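Local structure of endo-xylogalacturonan hydrolase A (Aspergillus tubingensis, 4C2L) at residues 222-227 / 251-256. The protein hydrolyses xylogalacturonan, the xylose-substituted galacturonan backbone found in the hairy regions of pectin, and belongs to glycoside hydrolase family 28. Numbering follows the deposited sequence.
Sequences VTVDTI and IYVTGA. With NAG (2-acetamido-2-deoxy-beta-D-glucopyranose), chain B.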
# COMPACT_ATOMS: atom_id res chain seq x y z
N VAL A 222 5.27 6.92 -10.05
CA VAL A 222 5.47 6.58 -8.64
C VAL A 222 6.87 6.03 -8.48
O VAL A 222 7.30 5.16 -9.27
CB VAL A 222 4.44 5.55 -8.12
CG1 VAL A 222 4.61 5.33 -6.60
CG2 VAL A 222 3.02 6.02 -8.43
N THR A 223 7.58 6.53 -7.49
CA THR A 223 8.89 6.01 -7.13
C THR A 223 8.82 5.48 -5.72
O THR A 223 8.34 6.17 -4.81
CB THR A 223 9.95 7.11 -7.20
OG1 THR A 223 10.05 7.58 -8.55
CG2 THR A 223 11.32 6.60 -6.76
N VAL A 224 9.30 4.25 -5.54
CA VAL A 224 9.45 3.70 -4.22
C VAL A 224 10.94 3.36 -4.12
O VAL A 224 11.45 2.57 -4.91
CB VAL A 224 8.61 2.40 -4.04
CG1 VAL A 224 8.80 1.84 -2.62
CG2 VAL A 224 7.13 2.64 -4.31
N ASP A 225 11.62 3.96 -3.15
CA ASP A 225 13.08 3.77 -3.01
C ASP A 225 13.43 3.45 -1.57
O ASP A 225 13.36 4.33 -0.72
CB ASP A 225 13.77 5.07 -3.45
CG ASP A 225 15.29 4.96 -3.46
OD1 ASP A 225 15.87 4.10 -2.76
OD2 ASP A 225 15.91 5.76 -4.20
N THR A 226 13.83 2.21 -1.32
CA THR A 226 14.24 1.71 0.01
C THR A 226 13.04 1.48 0.92
O THR A 226 12.53 2.40 1.57
CB THR A 226 15.31 2.59 0.69
OG1 THR A 226 16.32 2.93 -0.26
CG2 THR A 226 15.95 1.85 1.89
N ILE A 227 12.61 0.24 0.95
CA ILE A 227 11.44 -0.13 1.72
C ILE A 227 11.66 -1.52 2.27
O ILE A 227 12.27 -2.39 1.61
CB ILE A 227 10.16 -0.01 0.85
CG1 ILE A 227 8.91 -0.34 1.68
CG2 ILE A 227 10.23 -0.92 -0.38
CD1 ILE A 227 7.64 0.20 1.05
N ILE A 251 6.29 3.39 -13.21
CA ILE A 251 6.52 3.04 -11.81
C ILE A 251 7.96 2.56 -11.66
O ILE A 251 8.42 1.73 -12.45
CB ILE A 251 5.59 1.89 -11.38
CG1 ILE A 251 4.09 2.20 -11.67
CG2 ILE A 251 5.83 1.48 -9.92
CD1 ILE A 251 3.52 3.39 -10.95
N TYR A 252 8.64 3.05 -10.62
CA TYR A 252 10.01 2.59 -10.36
C TYR A 252 10.14 2.22 -8.90
O TYR A 252 9.93 3.06 -8.02
CB TYR A 252 11.01 3.68 -10.76
CG TYR A 252 12.44 3.22 -10.56
CD1 TYR A 252 13.03 2.35 -11.48
CD2 TYR A 252 13.16 3.61 -9.43
CE1 TYR A 252 14.34 1.89 -11.28
CE2 TYR A 252 14.46 3.16 -9.24
CZ TYR A 252 15.04 2.30 -10.16
OH TYR A 252 16.32 1.83 -9.95
N VAL A 253 10.48 0.97 -8.64
CA VAL A 253 10.63 0.48 -7.27
C VAL A 253 12.03 -0.08 -7.13
O VAL A 253 12.44 -0.95 -7.89
CB VAL A 253 9.64 -0.65 -6.94
CG1 VAL A 253 9.86 -1.11 -5.50
CG2 VAL A 253 8.20 -0.17 -7.11
N THR A 254 12.78 0.43 -6.16
CA THR A 254 14.14 -0.08 -5.93
C THR A 254 14.42 -0.25 -4.44
O THR A 254 13.89 0.49 -3.61
CB THR A 254 15.20 0.81 -6.62
OG1 THR A 254 16.47 0.14 -6.63
CG2 THR A 254 15.31 2.20 -5.91
N GLY A 255 15.25 -1.24 -4.12
CA GLY A 255 15.74 -1.41 -2.74
C GLY A 255 14.69 -1.94 -1.79
O GLY A 255 14.54 -1.42 -0.67
N ALA A 256 13.96 -2.96 -2.21
CA ALA A 256 12.90 -3.53 -1.38
C ALA A 256 13.38 -4.78 -0.67
O ALA A 256 13.83 -5.74 -1.30
CB ALA A 256 11.68 -3.86 -2.21
C1 NAG B . 10.60 9.32 -14.00
C2 NAG B . 11.64 9.78 -12.97
C3 NAG B . 11.30 11.10 -12.27
C4 NAG B . 10.62 12.13 -13.17
C5 NAG B . 9.59 11.46 -14.09
C6 NAG B . 9.01 12.46 -15.08
C7 NAG B . 12.87 7.97 -11.91
C8 NAG B . 12.93 6.98 -10.79
N2 NAG B . 11.81 8.78 -11.93
O3 NAG B . 12.52 11.65 -11.83
O4 NAG B . 10.03 13.13 -12.37
O5 NAG B . 10.18 10.40 -14.81
O6 NAG B . 10.06 12.89 -15.92
O7 NAG B . 13.74 8.02 -12.77
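V222 and I251 lie side by side on the inner face of two neighbouring parallel strands. CD1 of I251 touches CG2 of V222 at 3.7 Å. V224 and V253 repeat this pairing, with CB of V224 against both methyls of V253. Past the corner, CG2 of I227 meets CB of A256 at 3.8 Å. The outer face carries T223, D225, Y252 and T254. There CG2 of T254 packs 3.7 Å from CG of D225. This methyl sits between the T254 backbone N and carbonyl carbon, while OG1 is anti to N (chi1 -167°) and hydrogen-bonds with ND2 of N287. OG1 of T226 donates to OD1 of D225 at 2.8 Å, on the anti side of the carboxylate. CG2 of T223 lies at the edge of the Y252 ring, near its plane. The acetamido methyl C8 of a glycan N-acetylglucosamine sits 3.6 Å from CD2 of Y252 and also touches OG1 of T223.

The axes of strands 222-225 and 251-256 run 2° from parallel. Y252 N donates to V222 O, V224 N to Y252 O, and T254 N to V224 O, all nearly straight. The ladder continues round the corner. T226 N donates to T254 O, then I227 N to G255 O at 3.0 Å. This last donor is tilted 35° from the carbonyl plane. T226 and G255 both have positive phi, and the two chains bend together.

Such in-register stacking is characteristic of the right-handed parallel beta-helix of family 28. The strands belong to successive PbH1 repeats. F215 of strand 213-215 packs against V222, I251 and V253 in the interior. Strand 199-207 borders segment 222-227, and strand 279-294 borders segment 251-256, with F289 against V253 and A256.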